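Side-chain contacts in extracellular serine protease (Aeromonas sobria, PDB 3WQB), which cleaves peptide bonds that follow two basic residues, one of them lysine, and acts as a calcium-binding, furin-like serine protease and probable virulence factor: residues Q152-Q155 with K156-L159; L199-Q202 with Q203-A207; L356-R359 with D360-L364; S562-R566 with E567-R571. The protein carries 1 engineered substitution. One frame throughout, in Å; residues are numbered along the deposited sequence.

Contact 1: Q152-Q155 with K156-L159; sequences QQLQ and KDWL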
loop_
_atom_site.group_PDB
_atom_site.type_symbol
_atom_site.label_atom_id
_atom_site.label_comp_id
_atom_site.label_asym_id
_atom_site.label_seq_id
_atom_site.Cartn_x
_atom_site.Cartn_y
_atom_site.Cartn_z
ATOM N N GLN A 152 -11.698 -13.615 -8.801
ATOM C CA GLN A 152 -11.852 -12.519 -9.753
ATOM C C GLN A 152 -11.768 -11.137 -9.095
ATOM O O GLN A 152 -11.957 -10.115 -9.761
ATOM C CB GLN A 152 -13.167 -12.660 -10.530
ATOM C CG GLN A 152 -13.093 -13.653 -11.683
ATOM C CD GLN A 152 -12.069 -13.239 -12.722
ATOM O OE1 GLN A 152 -12.196 -12.198 -13.378
ATOM N NE2 GLN A 152 -11.034 -14.041 -12.859
ATOM N N GLN A 153 -11.481 -11.114 -7.793
ATOM C CA GLN A 153 -11.380 -9.867 -7.029
ATOM C C GLN A 153 -12.646 -9.019 -7.192
ATOM O O GLN A 153 -12.600 -7.831 -7.549
ATOM C CB GLN A 153 -10.096 -9.106 -7.378
ATOM C CG GLN A 153 -8.840 -9.936 -7.160
ATOM C CD GLN A 153 -7.554 -9.173 -7.421
ATOM O OE1 GLN A 153 -7.548 -7.941 -7.550
ATOM N NE2 GLN A 153 -6.449 -9.900 -7.490
ATOM N N LEU A 154 -13.775 -9.655 -6.904
ATOM C CA LEU A 154 -15.084 -9.032 -7.016
ATOM C C LEU A 154 -15.328 -8.023 -5.913
ATOM O O LEU A 154 -14.923 -8.221 -4.763
ATOM C CB LEU A 154 -16.177 -10.101 -6.968
ATOM C CG LEU A 154 -16.135 -11.146 -8.085
ATOM C CD1 LEU A 154 -17.195 -12.200 -7.864
ATOM C CD2 LEU A 154 -16.307 -10.488 -9.443
ATOM N N GLN A 155 -15.998 -6.939 -6.285
ATOM C CA GLN A 155 -16.392 -5.920 -5.317
ATOM C C GLN A 155 -17.101 -6.512 -4.093
ATOM O O GLN A 155 -16.808 -6.127 -2.962
ATOM C CB GLN A 155 -17.266 -4.842 -5.968
ATOM C CG GLN A 155 -17.468 -3.595 -5.082
ATOM C CD GLN A 155 -16.239 -2.717 -4.989
ATOM O OE1 GLN A 155 -15.224 -2.988 -5.625
ATOM N NE2 GLN A 155 -16.334 -1.632 -4.219
ATOM N N LYS A 156 -18.005 -7.464 -4.304
ATOM C CA LYS A 156 -18.741 -8.048 -3.181
ATOM C C LYS A 156 -17.781 -8.718 -2.194
ATOM O O LYS A 156 -18.002 -8.700 -0.990
ATOM C CB LYS A 156 -19.808 -9.032 -3.674
ATOM C CG LYS A 156 -19.287 -10.323 -4.260
ATOM C CD LYS A 156 -20.432 -11.328 -4.454
ATOM C CE LYS A 156 -19.937 -12.597 -5.127
ATOM N NZ LYS A 156 -21.055 -13.503 -5.512
ATOM N N ASP A 157 -16.701 -9.291 -2.720
ATOM C CA ASP A 157 -15.712 -9.972 -1.887
ATOM C C ASP A 157 -14.769 -8.990 -1.180
ATOM O O ASP A 157 -14.402 -9.214 -0.016
ATOM C CB ASP A 157 -14.949 -11.009 -2.704
ATOM C CG ASP A 157 -15.849 -12.132 -3.188
ATOM O OD1 ASP A 157 -16.825 -12.465 -2.473
ATOM O OD2 ASP A 157 -15.564 -12.686 -4.262
ATOM N N TRP A 158 -14.397 -7.897 -1.857
ATOM C CA TRP A 158 -13.636 -6.836 -1.175
ATOM C C TRP A 158 -14.432 -6.291 0.018
ATOM O O TRP A 158 -13.906 -6.175 1.115
ATOM C CB TRP A 158 -13.254 -5.689 -2.120
ATOM C CG TRP A 158 -12.223 -6.036 -3.155
ATOM C CD1 TRP A 158 -12.394 -6.034 -4.511
ATOM C CD2 TRP A 158 -10.858 -6.416 -2.926
ATOM N NE1 TRP A 158 -11.219 -6.380 -5.144
ATOM C CE2 TRP A 158 -10.266 -6.634 -4.195
ATOM C CE3 TRP A 158 -10.075 -6.598 -1.774
ATOM C CZ2 TRP A 158 -8.933 -7.028 -4.344
ATOM C CZ3 TRP A 158 -8.750 -7.002 -1.925
ATOM C CH2 TRP A 158 -8.190 -7.204 -3.201
ATOM N N LEU A 159 -15.701 -5.965 -0.208
ATOM C CA LEU A 159 -16.585 -5.517 0.862
ATOM C C LEU A 159 -16.637 -6.530 2.008
ATOM O O LEU A 159 -16.504 -6.162 3.181
ATOM C CB LEU A 159 -17.990 -5.287 0.302
ATOM C CG LEU A 159 -18.152 -4.077 -0.620
ATOM C CD1 LEU A 159 -19.527 -4.107 -1.240
ATOM C CD2 LEU A 159 -17.922 -2.767 0.139
HETATM O O HOH W 1 -9.482 -5.960 -7.830
HETATM O O HOH W 2 -13.317 -12.229 -5.596
#

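Contact 2: L199-Q202 with Q203-A207; sequences LFEQ and QTLKA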
loop_
_atom_site.group_PDB
_atom_site.type_symbol
_atom_site.label_atom_id
_atom_site.label_comp_id
_atom_site.label_asym_id
_atom_site.label_seq_id
_atom_site.Cartn_x
_atom_site.Cartn_y
_atom_site.Cartn_z
ATOM N N LEU A 199 -16.298 2.900 3.205
ATOM C CA LEU A 199 -16.254 1.824 4.187
ATOM C C LEU A 199 -15.071 2.005 5.140
ATOM O O LEU A 199 -15.208 1.862 6.359
ATOM C CB LEU A 199 -16.158 0.465 3.489
ATOM C CG LEU A 199 -15.970 -0.755 4.389
ATOM C CD1 LEU A 199 -17.167 -0.946 5.318
ATOM C CD2 LEU A 199 -15.703 -2.002 3.554
ATOM N N PHE A 200 -13.899 2.294 4.577
ATOM C CA PHE A 200 -12.698 2.435 5.394
ATOM C C PHE A 200 -12.864 3.608 6.359
ATOM O O PHE A 200 -12.402 3.541 7.498
ATOM C CB PHE A 200 -11.449 2.668 4.534
ATOM C CG PHE A 200 -10.906 1.449 3.797
ATOM C CD1 PHE A 200 -11.714 0.398 3.343
ATOM C CD2 PHE A 200 -9.550 1.413 3.492
ATOM C CE1 PHE A 200 -11.142 -0.670 2.634
ATOM C CE2 PHE A 200 -8.988 0.364 2.779
ATOM C CZ PHE A 200 -9.780 -0.672 2.330
ATOM N N GLU A 201 -13.496 4.689 5.896
ATOM C CA GLU A 201 -13.747 5.846 6.759
ATOM C C GLU A 201 -14.626 5.447 7.938
ATOM O O GLU A 201 -14.312 5.760 9.090
ATOM C CB GLU A 201 -14.388 6.984 5.962
ATOM C CG GLU A 201 -14.800 8.164 6.842
ATOM C CD GLU A 201 -15.252 9.387 6.073
ATOM O OE1 GLU A 201 -15.244 9.379 4.824
ATOM O OE2 GLU A 201 -15.632 10.370 6.739
ATOM N N GLN A 202 -15.716 4.739 7.654
ATOM C CA GLN A 202 -16.634 4.346 8.721
ATOM C C GLN A 202 -15.969 3.406 9.721
ATOM O O GLN A 202 -16.176 3.506 10.927
ATOM C CB GLN A 202 -17.882 3.714 8.124
ATOM C CG GLN A 202 -18.761 4.725 7.442
ATOM C CD GLN A 202 -19.037 5.959 8.319
ATOM O OE1 GLN A 202 -19.378 5.838 9.506
ATOM N NE2 GLN A 202 -18.908 7.150 7.729
ATOM N N GLN A 203 -15.160 2.489 9.202
ATOM C CA GLN A 203 -14.467 1.520 10.028
ATOM C C GLN A 203 -13.345 2.134 10.858
ATOM O O GLN A 203 -13.074 1.689 11.969
ATOM C CB GLN A 203 -13.929 0.394 9.153
ATOM C CG GLN A 203 -15.018 -0.604 8.729
ATOM C CD GLN A 203 -15.456 -1.483 9.886
ATOM O OE1 GLN A 203 -16.465 -1.213 10.541
ATOM N NE2 GLN A 203 -14.676 -2.514 10.166
ATOM N N THR A 204 -12.683 3.146 10.309
ATOM C CA THR A 204 -11.594 3.811 11.024
ATOM C C THR A 204 -12.129 4.694 12.156
ATOM O O THR A 204 -11.598 4.669 13.271
ATOM C CB THR A 204 -10.723 4.657 10.073
ATOM O OG1 THR A 204 -10.116 3.813 9.085
ATOM C CG2 THR A 204 -9.622 5.387 10.845
ATOM N N LEU A 205 -13.172 5.468 11.861
ATOM C CA LEU A 205 -13.625 6.518 12.793
ATOM C C LEU A 205 -14.624 6.105 13.874
ATOM O O LEU A 205 -15.018 6.930 14.685
ATOM C CB LEU A 205 -14.129 7.740 12.015
ATOM C CG LEU A 205 -13.049 8.430 11.165
ATOM C CD1 LEU A 205 -13.629 9.624 10.432
ATOM C CD2 LEU A 205 -11.800 8.837 11.972
ATOM N N LYS A 206 -14.983 4.835 13.937
ATOM C CA LYS A 206 -15.955 4.399 14.944
ATOM C C LYS A 206 -15.275 4.106 16.278
ATOM O O LYS A 206 -14.052 4.113 16.382
ATOM C CB LYS A 206 -16.674 3.153 14.455
ATOM C CG LYS A 206 -15.716 2.012 14.191
ATOM C CD LYS A 206 -16.422 0.792 13.706
ATOM C CE LYS A 206 -15.452 -0.355 13.738
ATOM N NZ LYS A 206 -16.089 -1.665 13.447
ATOM N N ALA A 207 -16.081 3.829 17.301
ATOM C CA ALA A 207 -15.555 3.285 18.547
ATOM C C ALA A 207 -14.858 1.953 18.259
ATOM O O ALA A 207 -15.331 1.168 17.428
ATOM C CB ALA A 207 -16.677 3.091 19.556
#

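Contact 3: L356-R359 with D360-L364; sequences LSVR and DLRDL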
loop_
_atom_site.group_PDB
_atom_site.type_symbol
_atom_site.label_atom_id
_atom_site.label_comp_id
_atom_site.label_asym_id
_atom_site.label_seq_id
_atom_site.Cartn_x
_atom_site.Cartn_y
_atom_site.Cartn_z
ATOM N N LEU A 356 -7.563 3.879 22.770
ATOM C CA LEU A 356 -6.988 4.809 21.798
ATOM C C LEU A 356 -7.540 4.621 20.394
ATOM O O LEU A 356 -7.726 3.497 19.929
ATOM C CB LEU A 356 -5.466 4.704 21.800
ATOM C CG LEU A 356 -4.840 5.216 23.102
ATOM C CD1 LEU A 356 -3.338 5.188 22.990
ATOM C CD2 LEU A 356 -5.318 6.628 23.449
ATOM N N SER A 357 -7.816 5.740 19.738
ATOM C CA SER A 357 -8.298 5.751 18.364
ATOM C C SER A 357 -7.155 5.428 17.404
ATOM O O SER A 357 -5.968 5.495 17.766
ATOM C CB SER A 357 -8.865 7.128 18.028
ATOM O OG SER A 357 -7.806 8.055 17.858
ATOM N N VAL A 358 -7.521 5.103 16.170
ATOM C CA VAL A 358 -6.532 4.864 15.129
ATOM C C VAL A 358 -5.643 6.088 14.930
ATOM O O VAL A 358 -4.425 5.960 14.794
ATOM C CB VAL A 358 -7.214 4.442 13.814
ATOM C CG1 VAL A 358 -6.191 4.357 12.688
ATOM C CG2 VAL A 358 -7.909 3.101 14.003
ATOM N N ARG A 359 -6.238 7.278 14.931
ATOM C CA ARG A 359 -5.444 8.490 14.795
ATOM C C ARG A 359 -4.494 8.702 15.973
ATOM O O ARG A 359 -3.375 9.170 15.784
ATOM C CB ARG A 359 -6.322 9.712 14.566
ATOM C CG ARG A 359 -6.901 9.753 13.161
ATOM C CD ARG A 359 -8.065 10.725 13.044
ATOM N NE ARG A 359 -7.680 12.085 13.406
ATOM C CZ ARG A 359 -8.108 12.748 14.479
ATOM N NH1 ARG A 359 -8.953 12.193 15.349
ATOM N NH2 ARG A 359 -7.668 13.982 14.682
ATOM N N ASP A 360 -4.923 8.336 17.182
ATOM C CA ASP A 360 -4.033 8.383 18.341
ATOM C C ASP A 360 -2.853 7.438 18.163
ATOM O O ASP A 360 -1.716 7.803 18.459
ATOM C CB ASP A 360 -4.778 8.016 19.630
ATOM C CG ASP A 360 -5.730 9.086 20.081
ATOM O OD1 ASP A 360 -5.355 10.270 20.044
ATOM O OD2 ASP A 360 -6.846 8.714 20.501
ATOM N N LEU A 361 -3.133 6.220 17.697
ATOM C CA LEU A 361 -2.078 5.233 17.500
ATOM C C LEU A 361 -1.096 5.657 16.409
ATOM O O LEU A 361 0.117 5.487 16.557
ATOM C CB LEU A 361 -2.687 3.862 17.214
ATOM C CG LEU A 361 -3.577 3.345 18.346
ATOM C CD1 LEU A 361 -4.493 2.258 17.825
ATOM C CD2 LEU A 361 -2.769 2.868 19.526
ATOM N N ARG A 362 -1.623 6.228 15.327
ATOM C CA ARG A 362 -0.770 6.819 14.293
ATOM C C ARG A 362 0.143 7.904 14.858
ATOM O O ARG A 362 1.331 7.959 14.514
ATOM C CB ARG A 362 -1.597 7.414 13.162
ATOM C CG ARG A 362 -2.227 6.411 12.228
ATOM C CD ARG A 362 -2.682 7.139 10.982
ATOM N NE ARG A 362 -3.325 6.221 10.055
ATOM C CZ ARG A 362 -3.859 6.565 8.887
ATOM N NH1 ARG A 362 -3.830 7.830 8.468
ATOM N NH2 ARG A 362 -4.439 5.633 8.144
ATOM N N ASP A 363 -0.414 8.765 15.712
ATOM C CA ASP A 363 0.349 9.848 16.319
ATOM C C ASP A 363 1.499 9.289 17.153
ATOM O O ASP A 363 2.636 9.765 17.076
ATOM C CB ASP A 363 -0.570 10.708 17.194
ATOM C CG ASP A 363 0.109 11.964 17.699
ATOM O OD1 ASP A 363 0.456 12.835 16.867
ATOM O OD2 ASP A 363 0.279 12.084 18.931
ATOM N N LEU A 364 1.199 8.256 17.933
ATOM C CA LEU A 364 2.203 7.638 18.790
ATOM C C LEU A 364 3.289 6.933 17.983
ATOM O O LEU A 364 4.459 7.070 18.301
ATOM C CB LEU A 364 1.536 6.670 19.771
ATOM C CG LEU A 364 0.692 7.400 20.813
ATOM C CD1 LEU A 364 -0.326 6.468 21.427
ATOM C CD2 LEU A 364 1.574 8.022 21.878
#

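Contact 4: S562-R566 with E567-R571; sequences SLLNR and ETRER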
loop_
_atom_site.group_PDB
_atom_site.type_symbol
_atom_site.label_atom_id
_atom_site.label_comp_id
_atom_site.label_asym_id
_atom_site.label_seq_id
_atom_site.Cartn_x
_atom_site.Cartn_y
_atom_site.Cartn_z
ATOM N N SER A 562 12.943 -1.717 -20.440
ATOM C CA SER A 562 12.962 -3.125 -20.810
ATOM C C SER A 562 11.601 -3.739 -20.481
ATOM O O SER A 562 11.088 -3.589 -19.354
ATOM C CB SER A 562 14.076 -3.864 -20.052
ATOM O OG SER A 562 15.340 -3.213 -20.181
ATOM N N LEU A 563 11.020 -4.410 -21.469
ATOM C CA LEU A 563 9.752 -5.110 -21.336
ATOM C C LEU A 563 9.991 -6.610 -21.449
ATOM O O LEU A 563 10.505 -7.085 -22.467
ATOM C CB LEU A 563 8.769 -4.673 -22.428
ATOM C CG LEU A 563 8.561 -3.190 -22.730
ATOM C CD1 LEU A 563 7.858 -3.032 -24.062
ATOM C CD2 LEU A 563 7.750 -2.565 -21.618
ATOM N N LEU A 564 9.631 -7.353 -20.408
ATOM C CA LEU A 564 9.747 -8.813 -20.415
ATOM C C LEU A 564 8.379 -9.454 -20.485
ATOM O O LEU A 564 7.552 -9.244 -19.603
ATOM C CB LEU A 564 10.486 -9.304 -19.167
ATOM C CG LEU A 564 10.524 -10.810 -18.869
ATOM C CD1 LEU A 564 11.352 -11.549 -19.919
ATOM C CD2 LEU A 564 11.091 -11.061 -17.479
ATOM N N ASN A 565 8.143 -10.233 -21.534
ATOM C CA ASN A 565 6.976 -11.100 -21.598
ATOM C C ASN A 565 7.274 -12.336 -20.743
ATOM O O ASN A 565 8.145 -13.128 -21.085
ATOM C CB ASN A 565 6.720 -11.488 -23.058
ATOM C CG ASN A 565 5.438 -12.283 -23.247
ATOM O OD1 ASN A 565 5.200 -13.278 -22.566
ATOM N ND2 ASN A 565 4.614 -11.851 -24.193
ATOM N N ARG A 566 6.562 -12.499 -19.629
ATOM C CA ARG A 566 6.923 -13.530 -18.642
ATOM C C ARG A 566 6.708 -14.955 -19.149
ATOM O O ARG A 566 7.427 -15.879 -18.756
ATOM C CB ARG A 566 6.170 -13.318 -17.327
ATOM C CG ARG A 566 6.514 -12.005 -16.646
ATOM C CD ARG A 566 5.749 -11.838 -15.348
ATOM N NE ARG A 566 6.402 -12.534 -14.242
ATOM C CZ ARG A 566 6.027 -12.441 -12.969
ATOM N NH1 ARG A 566 4.995 -11.676 -12.623
ATOM N NH2 ARG A 566 6.686 -13.116 -12.037
ATOM N N GLU A 567 5.727 -15.110 -20.030
ATOM C CA GLU A 567 5.383 -16.393 -20.635
ATOM C C GLU A 567 6.370 -16.824 -21.725
ATOM O O GLU A 567 6.881 -17.946 -21.695
ATOM C CB GLU A 567 3.966 -16.311 -21.199
ATOM C CG GLU A 567 3.486 -17.525 -21.970
ATOM C CD GLU A 567 2.265 -17.205 -22.803
ATOM O OE1 GLU A 567 2.389 -17.199 -24.047
ATOM O OE2 GLU A 567 1.192 -16.936 -22.214
ATOM N N THR A 568 6.625 -15.939 -22.684
ATOM C CA THR A 568 7.474 -16.280 -23.833
ATOM C C THR A 568 8.954 -16.025 -23.567
ATOM O O THR A 568 9.813 -16.581 -24.256
ATOM C CB THR A 568 7.073 -15.497 -25.098
ATOM O OG1 THR A 568 7.378 -14.108 -24.916
ATOM C CG2 THR A 568 5.586 -15.666 -25.409
ATOM N N ARG A 569 9.232 -15.187 -22.570
ATOM C CA ARG A 569 10.588 -14.715 -22.218
ATOM C C ARG A 569 11.134 -13.673 -23.197
ATOM O O ARG A 569 12.289 -13.248 -23.072
ATOM C CB ARG A 569 11.594 -15.873 -22.026
ATOM C CG ARG A 569 11.145 -16.977 -21.063
ATOM C CD ARG A 569 10.562 -16.417 -19.768
ATOM N NE ARG A 569 11.572 -15.763 -18.936
ATOM C CZ ARG A 569 11.325 -15.168 -17.771
ATOM N NH1 ARG A 569 10.090 -15.128 -17.279
ATOM N NH2 ARG A 569 12.320 -14.606 -17.095
ATOM N N GLU A 570 10.309 -13.251 -24.153
ATOM C CA GLU A 570 10.723 -12.233 -25.122
ATOM C C GLU A 570 10.935 -10.891 -24.438
ATOM O O GLU A 570 10.076 -10.410 -23.696
ATOM C CB GLU A 570 9.711 -12.073 -26.264
ATOM C CG GLU A 570 10.262 -11.254 -27.445
ATOM C CD GLU A 570 9.184 -10.651 -28.342
ATOM O OE1 GLU A 570 7.981 -10.800 -28.041
ATOM O OE2 GLU A 570 9.550 -10.013 -29.354
ATOM N N ARG A 571 12.094 -10.294 -24.685
ATOM C CA ARG A 571 12.365 -8.950 -24.199
ATOM C C ARG A 571 12.287 -7.925 -25.324
ATOM O O ARG A 571 12.885 -8.104 -26.388
ATOM C CB ARG A 571 13.704 -8.876 -23.469
ATOM C CG ARG A 571 13.697 -9.581 -22.120
ATOM C CD ARG A 571 14.960 -9.302 -21.319
ATOM N NE ARG A 571 14.882 -9.789 -19.941
ATOM C CZ ARG A 571 15.088 -11.053 -19.565
ATOM N NH1 ARG A 571 15.366 -11.993 -20.460
ATOM N NH2 ARG A 571 14.997 -11.385 -18.285
HETATM O O HOH W 3 9.396 -13.917 -14.490
#

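Contact 1: Q152-Q155 with K156-L159
Gln153 and Trp158 run side by side and point the same way, the amide of Gln153 turned 84° from the plane of the indole. Its OE1 sits at the edge of the ring and in its plane, 3.6 Å from Trp158 CZ2, while Gln153 CB lies 3.7 Å from Trp158 NE1. The indole nitrogen also approaches the backbone: Trp158 NE1 and Gln153 O are 3.1 Å apart, but the N-H...O angle of 120° makes the bond weak. A water accepts from NE1 and donates to Gln153 OE1, so the two groups are tied a second time through solvent. Gln153 OE1 additionally accepts from the backbone of another protein's chain bound at this surface.

The turn that brings these side chains together is the start of helix 155-164 in the subtilisin domain, with Leu154 at the N-cap position. Leu154 O receives Trp158 N at 3.0 Å, nearly head-on, and a weak bond from Asp157 N. On the flank away from the indole, Leu154 and Asp157 are again parallel neighbours, with Leu154 CB 3.8 Å from Asp157 OD2. Asp157 OD2 accepts a hydrogen bond from a second water, which in turn accepts from Leu154 N, and the carboxylate is thereby linked to the first turn. Lys156 has CG between its backbone N and carbonyl carbon (chi1 70°) and an extended chain beyond, which carries CE alongside Leu154 CD1 at 3.9 Å. Gln155 turns elsewhere: its NE2 donates to Gln195 OE1 and to Asp192 O, reaching helix 191-205.

Contact 2: L199-Q202 with Q203-A207
Phe200 O is gripped by two donors of Thr204, the hydroxyl OG1 at 2.8 Å and the backbone N at 2.9 Å. They reach the carbonyl from opposite faces of its plane, OG1 tilted 34° out of it and N 27°, so the one oxygen can serve both donors at once. The hydroxyl can bend back this far because Thr204 OG1 lies beside its own backbone N (chi1 -62°), turned toward the preceding helical turn; CG2 takes the position anti to that N. A weak bond also joins Thr204 OG1 to Ala210 O.

This is the C-terminal part of helix 191-205, the connecting helix of the beta-alpha-beta unit formed with strands 173-179 and 211-215 of the subtilisin fold. Its ordinary i to i+4 bonds continue on both sides of the threonine, from Gln203 N to Leu199 O and from Leu205 N to Glu201 O. Phe200, one turn before Thr204 on the same side of the helix, stacks its ring on Tyr212 of strand 211-215, which Thr204 also touches.

Two further side-chain pairs follow the same spacing. Leu199 and Gln203 lie parallel and point the same way, with Leu199 CD1 4.0 Å from Gln203 CG. Glu201 and Leu205 instead cross at a slant, Glu201 CG meeting Leu205 CD1 at 4.0 Å, while Glu201 OE2 accepts from Gln437 NE2. Three residues on from Gln203, Lys206 NZ donates to Gln203 OE1 at 3.0 Å from above the amide plane rather than on a lone pair. Lys206 NZ and Gln203 NE2 both also donate to Arg169 O.

Contact 3: L356-R359 with D360-L364
The carboxylate of Asp360 offers OD2 to Ser357 N through the lone pair directed away from OD1, at 3.2 Å and an N-H...O angle of 156°. The guanidinium of Arg362, a second flat group, is approached obliquely by Val358 CG1; its NH2 donates to Phe253 O, and it engages Phe253 in a cation-pi contact. Ser357 and Asp360 form a capping box at the start of helix 358-368 in the subtilisin domain: Ser357 OG returns the exchange by accepting from Asp360 N at 3.0 Å. It can do so because OG sits between its backbone N and carbonyl carbon (chi1 74°), facing the first turn. A weak bond from Ser357 OG to Asp360 OD2 adds to the box, while OD1 is taken by Leu432 N and His429 NE2. Both carboxylate oxygens are therefore engaged, which would hold the buried group's rotation and probably favour its charged form.

Leu356, just before the cap, folds back over the turn. Its side chain crosses that of Asp360 at about a right angle, CD2 standing 3.9 Å from Asp360 OD2. Leu356 CB packs on Leu361 CD2 at 4.0 Å, and Leu356 CD1 meets Leu364 CD1 at 3.6 Å.

Contact 4: S562-R566 with E567-R571
Asn565 N donates to Glu570 O at 2.9 Å with an N-H...O angle of 173°, and Arg569 N returns to Asn565 O at 2.8 Å. These bonds close a beta hairpin of the P-domain, between strands 559-565 and 571-576; the next pair, Leu564 and Arg571, is antiparallel and non-hydrogen-bonded. The side chain of Asn565 turns into the connection. With CG anti to the backbone N (chi1 -174°), its OD1 faces the loop and accepts from Thr568 N at 3.0 Å; that donor stands 48° above the carboxamide plane instead of on a lone pair, and Glu567 N adds a weak bond to the same oxygen. Thr568 OG1 in turn accepts from Glu570 N, an ST turn.

Outside the loop, Arg569 bends at chi2 and chi3 and comes back over the strand end. Its NH1 donates to Arg566 O at 3.1 Å, where the acceptor lies in the guanidinium plane and the donor on a carbonyl lone pair. A water at the same guanidinium's edge accepts from Arg569 NH1 and, weakly, from Arg566 NE, linking two groups of like charge.

Packing centres on Leu564, which touches both arginines flat on: its methyls lie over one face of the Arg569 guanidinium, where CD2 is 3.8 Å from NH2. Arg571 runs parallel to the leucine and places a face of its own guanidinium over the branch, with Leu564 CD1 3.8 Å from Arg571 CZ. Between the two strands, Arg571 CA makes a CA-H...O contact with Leu563 O at 3.2 Å.

In the fold
The contacts follow one another along the chain, the first three in the subtilisin domain and contact 4 in the P-domain. Helices 155-164 and 191-205 meet where contacts 1 and 2, with centres about 19 Å apart, touch through Leu159 CD2 and Leu199 CD2 at 4.1 Å. Contact 3, on helix 358-368, is about 13 Å from contact 2 between centres and joins it at Thr204 CG2 and Val358 CB, 3.9 Å apart, making a continuous row. Contact 4 lies about 43 and 45 Å from contacts 2 and 3 between centres but about 30 Å from contact 1, with nearest atoms about 13 Å apart; its strand 559-565 pairs with strand 228-233, linking the two domains.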